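PDB 5K29: uncharacterized protein BDF5, which is a trypanosome protein of uncharacterized function whose bromodomain, the part described here, probably recognises acetylated lysine, as bromodomains generally do. Local coordinates for residues 13-18 against 114-119; 57-62 against 66-71. All coordinates share one frame; numbering follows the deposited sequence.

Interaction 1 of 2, residues 13-18 against 114-119; sequences EEMVSL and DAYISQ
In the four-helix bundle of the bromodomain, the N-terminal and C-terminal helices, 12-21 and 97-122, the counterparts of αZ and αC, are joined by one aromatic side chain, Tyr116, which reaches over to Glu14, Met15 and Leu18. The two segments run roughly antiparallel, at 145°, but their axes come no closer than 11.8 Å, and the nearest CA pair, Leu18 and Tyr116, is 7.6 Å apart. Tyr116 spans the gap with its CG anti to the backbone N (chi1 170°), which carries the ring across toward helix 12-21. At the far end its hydroxyl donates to Glu14, Tyr116 OH to OE1 2.7 Å, using the anti lone pair of that oxygen. OE1 sits at the ring edge, near its plane, while the carboxylate plane is turned 74° from that of the ring. Glu14 CB lies 3.6 Å from Tyr116 OH, and the chain extended beyond CG carries the carboxylate on to the hydroxyl. Met15 starts out away from helix 97-122 but doubles back through bends at chi2 and chi3, bringing CE to 3.6 Å from Tyr116 CE2. Nearer the root of the tyrosine, both methyls of Leu18 pack on it: Leu18 CD1 lies 3.9 Å from Tyr116 CB, and Leu18 CD2 3.9 Å from Tyr116 CG. Tyr10 meets the same ring edge-to-face, and Leu74 touches it too. Lys120 forms a salt bridge to Glu14 OE1, so one oxygen takes both a phenol and an ammonium; the lysine's charge probably favours an ionised carboxylate, leaving a polar tie at the end of an otherwise apolar bridge.

Interaction 2 of 2, residues 57-62 against 66-71; sequences ATAADR and GAYGYD
Gly66 ends helix 53-64 in a Schellman motif, its positive phi turning the chain back beside the last turn and leading into the connection to helix 75-92, which corresponds to the AB loop between αA and αB of a bromodomain. Ala67 supplies the 6→1 bond of that motif: its N donates to Arg62 O over 3.0 Å, nearly straight at 163°, with the donor tilted 31° from the carbonyl plane. Its methyl faces the helix as well, Ala67 CB lying 3.2 Å from the same Arg62 O, and also covers part of one face of the Tyr68 ring. Tyr68 then sends its ring back along the helix, CG anti to the carbonyl carbon. The ring meets Ala59 O at its edge, Tyr68 CE2 to O 3.4 Å, while its hydroxyl OH passes 3.8 Å from Ala59 CB. Arg62 CB lies 3.6 Å from Tyr68 OH. Tyr68 also opens a type I beta turn that closes at Asp71, and within it Gly69 forms backbone hydrogen bonds with Leu9 and Tyr10. On helix 75-92, Asp80 OD2 receives a hydrogen bond from Tyr68 OH, and in one of its two conformers Arg62 NE joins it there in a salt bridge. The phenol is thus held by a carboxylate oxygen, which would help set its rotation and secure the helix end to helix 75-92.

Overall arrangement
The two contacts illustrate how a small helical bundle uses tyrosines at different sequence distances. Interaction 1 joins the N-terminal and C-terminal helices, with 95 residues between its segments, whereas interaction 2 folds the end of helix 53-64 onto the following loop. Both are partly buried: Met15 and Leu18 in the first, Ala59 and Tyr68 in the second, are buried, while the polar Glu14 and Arg62 are partly exposed. The acid near the phenol belongs to the contact itself in 13-18/114-119 and to helix 75-92 in 57-62/66-71; a main-chain cap distinguishes the latter. They meet through Met15, whose SD packs 3.9 Å from Tyr68 CB, and through Val16 CG2, 3.9 Å from Ala60 O.

Interaction 1 of 2, residues 13-18 against 114-119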
loop_
_atom_site.group_PDB
_atom_site.type_symbol
_atom_site.label_atom_id
_atom_site.label_comp_id
_atom_site.label_asym_id
_atom_site.label_seq_id
_atom_site.Cartn_x
_atom_site.Cartn_y
_atom_site.Cartn_z
ATOM N N GLU A 13 -11.744 -4.311 8.164
ATOM C CA GLU A 13 -12.551 -4.250 6.935
ATOM C C GLU A 13 -12.164 -3.067 6.022
ATOM O O GLU A 13 -12.086 -3.237 4.797
ATOM C CB GLU A 13 -14.060 -4.225 7.261
ATOM N N GLU A 14 -11.892 -1.891 6.625
ATOM C CA GLU A 14 -11.495 -0.678 5.896
ATOM C C GLU A 14 -10.072 -0.778 5.359
ATOM O O GLU A 14 -9.801 -0.302 4.261
ATOM C CB GLU A 14 -11.710 0.590 6.746
ATOM C CG GLU A 14 -13.187 0.906 6.965
ATOM C CD GLU A 14 -13.525 2.185 7.704
ATOM O OE1 GLU A 14 -12.645 3.068 7.816
ATOM O OE2 GLU A 14 -14.686 2.317 8.156
ATOM N N MET A 15 -9.172 -1.424 6.121
ATOM C CA MET A 15 -7.771 -1.654 5.724
ATOM C C MET A 15 -7.694 -2.643 4.583
ATOM O O MET A 15 -6.934 -2.425 3.646
ATOM C CB MET A 15 -6.902 -2.102 6.921
ATOM C CG MET A 15 -6.861 -1.087 8.056
ATOM S SD MET A 15 -5.834 0.350 7.676
ATOM C CE MET A 15 -7.029 1.450 6.979
ATOM N N VAL A 16 -8.520 -3.688 4.626
ATOM C CA VAL A 16 -8.585 -4.693 3.559
ATOM C C VAL A 16 -9.090 -4.028 2.273
ATOM O O VAL A 16 -8.444 -4.147 1.234
ATOM C CB VAL A 16 -9.426 -5.936 3.963
ATOM C CG1 VAL A 16 -9.615 -6.891 2.779
ATOM C CG2 VAL A 16 -8.775 -6.665 5.132
ATOM N N SER A 17 -10.195 -3.263 2.375
ATOM C CA SER A 17 -10.770 -2.515 1.259
ATOM C C SER A 17 -9.776 -1.492 0.730
ATOM O O SER A 17 -9.678 -1.332 -0.486
ATOM C CB SER A 17 -12.063 -1.830 1.687
ATOM O OG SER A 17 -12.430 -0.810 0.774
ATOM N N LEU A 18 -9.010 -0.836 1.630
ATOM C CA LEU A 18 -7.981 0.128 1.225
ATOM C C LEU A 18 -6.881 -0.569 0.434
ATOM O O LEU A 18 -6.584 -0.134 -0.677
ATOM C CB LEU A 18 -7.412 0.957 2.401
ATOM C CG LEU A 18 -6.270 1.929 2.027
ATOM C CD1 LEU A 18 -6.748 2.977 0.977
ATOM C CD2 LEU A 18 -5.727 2.617 3.271
ATOM N N ASP A 114 -3.377 8.470 1.415
ATOM C CA ASP A 114 -3.581 9.822 1.971
ATOM C C ASP A 114 -5.026 10.289 1.874
ATOM O O ASP A 114 -5.504 10.968 2.788
ATOM C CB ASP A 114 -2.621 10.857 1.372
ATOM C CG ASP A 114 -1.154 10.664 1.743
ATOM O OD1 ASP A 114 -0.875 10.173 2.878
ATOM O OD2 ASP A 114 -0.276 11.050 0.923
ATOM N N ALA A 115 -5.722 9.928 0.773
ATOM C CA ALA A 115 -7.131 10.269 0.556
ATOM C C ALA A 115 -7.962 9.522 1.590
ATOM O O ALA A 115 -8.939 10.069 2.078
ATOM C CB ALA A 115 -7.563 9.857 -0.836
ATOM N N TYR A 116 -7.572 8.283 1.938
ATOM C CA TYR A 116 -8.301 7.532 2.959
ATOM C C TYR A 116 -8.230 8.307 4.317
ATOM O O TYR A 116 -9.257 8.507 4.957
ATOM C CB TYR A 116 -7.767 6.094 3.090
ATOM C CG TYR A 116 -8.337 5.381 4.300
ATOM C CD1 TYR A 116 -9.585 4.763 4.248
ATOM C CD2 TYR A 116 -7.662 5.389 5.521
ATOM C CE1 TYR A 116 -10.142 4.166 5.375
ATOM C CE2 TYR A 116 -8.218 4.808 6.657
ATOM C CZ TYR A 116 -9.442 4.164 6.570
ATOM O OH TYR A 116 -9.968 3.549 7.677
ATOM N N ILE A 117 -7.012 8.687 4.742
ATOM C CA ILE A 117 -6.702 9.476 5.952
ATOM C C ILE A 117 -7.471 10.805 5.927
ATOM O O ILE A 117 -8.149 11.122 6.903
ATOM C CB ILE A 117 -5.173 9.716 6.063
ATOM C CG1 ILE A 117 -4.405 8.411 6.308
ATOM C CG2 ILE A 117 -4.865 10.745 7.125
ATOM C CD1 ILE A 117 -2.863 8.537 6.069
ATOM N N SER A 118 -7.395 11.551 4.797
ATOM C CA SER A 118 -8.105 12.819 4.584
ATOM C C SER A 118 -9.610 12.612 4.716
ATOM O O SER A 118 -10.288 13.484 5.249
ATOM C CB SER A 118 -7.830 13.372 3.191
ATOM O OG SER A 118 -6.444 13.477 2.920
ATOM N N GLN A 119 -10.140 11.476 4.211
ATOM C CA GLN A 119 -11.577 11.183 4.291
ATOM C C GLN A 119 -12.019 10.893 5.729
ATOM O O GLN A 119 -13.065 11.367 6.118
ATOM C CB GLN A 119 -11.977 10.049 3.341
ATOM C CG GLN A 119 -12.135 10.487 1.888
#

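Interaction 2 of 2, residues 57-62 against 66-71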
loop_
_atom_site.group_PDB
_atom_site.type_symbol
_atom_site.label_atom_id
_atom_site.label_comp_id
_atom_site.label_asym_id
_atom_site.label_seq_id
_atom_site.Cartn_x
_atom_site.Cartn_y
_atom_site.Cartn_z
ATOM N N ALA A 57 -1.882 -9.074 -2.490
ATOM C CA ALA A 57 -2.698 -10.071 -1.789
ATOM C C ALA A 57 -2.071 -10.356 -0.415
ATOM O O ALA A 57 -2.800 -10.604 0.539
ATOM C CB ALA A 57 -2.798 -11.361 -2.610
ATOM N N THR A 58 -0.725 -10.292 -0.315
ATOM C CA THR A 58 0.018 -10.453 0.937
ATOM C C THR A 58 -0.316 -9.243 1.846
ATOM O O THR A 58 -0.659 -9.430 3.014
ATOM C CB THR A 58 1.531 -10.599 0.655
ATOM O OG1 THR A 58 1.746 -11.804 -0.070
ATOM C CG2 THR A 58 2.364 -10.648 1.928
ATOM N N ALA A 59 -0.252 -8.021 1.299
ATOM C CA ALA A 59 -0.594 -6.813 2.052
ATOM C C ALA A 59 -2.058 -6.891 2.557
ATOM O O ALA A 59 -2.315 -6.514 3.701
ATOM C CB ALA A 59 -0.397 -5.574 1.187
ATOM N N ALA A 60 -2.991 -7.430 1.730
ATOM C CA ALA A 60 -4.412 -7.566 2.090
ATOM C C ALA A 60 -4.592 -8.565 3.234
ATOM O O ALA A 60 -5.465 -8.379 4.081
ATOM C CB ALA A 60 -5.228 -7.998 0.882
ATOM N N ASP A 61 -3.724 -9.601 3.260
ATOM C CA ASP A 61 -3.648 -10.643 4.274
ATOM C C ASP A 61 -3.198 -10.009 5.594
ATOM O O ASP A 61 -3.862 -10.191 6.620
ATOM C CB ASP A 61 -2.651 -11.727 3.809
ATOM C CG ASP A 61 -2.614 -13.009 4.611
ATOM O OD1 ASP A 61 -3.660 -13.372 5.208
ATOM O OD2 ASP A 61 -1.566 -13.690 4.584
ATOM N N ARG A 62 -2.097 -9.215 5.544
ATOM C CA ARG A 62 -1.563 -8.471 6.681
ATOM C C ARG A 62 -2.644 -7.497 7.201
ATOM O O ARG A 62 -2.828 -7.380 8.414
ATOM C CB ARG A 62 -0.274 -7.719 6.305
ATOM C CG ARG A 62 0.896 -8.658 5.994
ATOM C CD ARG A 62 2.248 -7.965 5.948
ATOM N NE ARG A 62 2.553 -7.392 4.635
ATOM C CZ ARG A 62 3.774 -7.322 4.107
ATOM N NH1 ARG A 62 4.820 -7.812 4.763
ATOM N NH2 ARG A 62 3.956 -6.771 2.915
ATOM N N GLY A 66 -4.869 -7.313 11.041
ATOM C CA GLY A 66 -4.780 -6.059 11.778
ATOM C C GLY A 66 -3.420 -5.388 11.833
ATOM O O GLY A 66 -3.170 -4.597 12.750
ATOM N N ALA A 67 -2.547 -5.643 10.834
ATOM C CA ALA A 67 -1.196 -5.081 10.807
ATOM C C ALA A 67 -1.109 -3.557 10.701
ATOM O O ALA A 67 -0.123 -2.982 11.168
ATOM C CB ALA A 67 -0.383 -5.717 9.692
ATOM N N TYR A 68 -2.134 -2.905 10.131
ATOM C CA TYR A 68 -2.068 -1.480 9.805
ATOM C C TYR A 68 -2.979 -0.479 10.536
ATOM O O TYR A 68 -2.788 0.733 10.349
ATOM C CB TYR A 68 -2.340 -1.328 8.308
ATOM C CG TYR A 68 -1.566 -2.269 7.407
ATOM C CD1 TYR A 68 -0.183 -2.359 7.487
ATOM C CD2 TYR A 68 -2.205 -2.969 6.387
ATOM C CE1 TYR A 68 0.537 -3.181 6.629
ATOM C CE2 TYR A 68 -1.488 -3.762 5.493
ATOM C CZ TYR A 68 -0.114 -3.853 5.614
ATOM O OH TYR A 68 0.617 -4.592 4.726
ATOM N N GLY A 69 -3.952 -0.952 11.308
ATOM C CA GLY A 69 -4.919 -0.069 11.961
ATOM C C GLY A 69 -4.485 0.776 13.148
ATOM O O GLY A 69 -5.293 1.564 13.645
ATOM N N TYR A 70 -3.229 0.646 13.605
ATOM C CA TYR A 70 -2.710 1.339 14.789
ATOM C C TYR A 70 -1.867 2.609 14.521
ATOM O O TYR A 70 -1.385 3.219 15.483
ATOM C CB TYR A 70 -1.917 0.347 15.658
ATOM C CG TYR A 70 -2.741 -0.837 16.123
ATOM C CD1 TYR A 70 -3.537 -0.754 17.264
ATOM C CD2 TYR A 70 -2.724 -2.042 15.426
ATOM C CE1 TYR A 70 -4.294 -1.841 17.700
ATOM C CE2 TYR A 70 -3.478 -3.136 15.852
ATOM C CZ TYR A 70 -4.262 -3.031 16.990
ATOM O OH TYR A 70 -5.007 -4.104 17.422
ATOM N N ASP A 71 -1.695 3.008 13.237
ATOM C CA ASP A 71 -0.935 4.208 12.843
ATOM C C ASP A 71 -1.898 5.241 12.268
ATOM O O ASP A 71 -2.609 4.935 11.304
ATOM C CB ASP A 71 0.136 3.875 11.767
ATOM C CG ASP A 71 0.878 2.564 11.917
ATOM O OD1 ASP A 71 1.478 2.345 12.982
ATOM O OD2 ASP A 71 0.917 1.789 10.934
#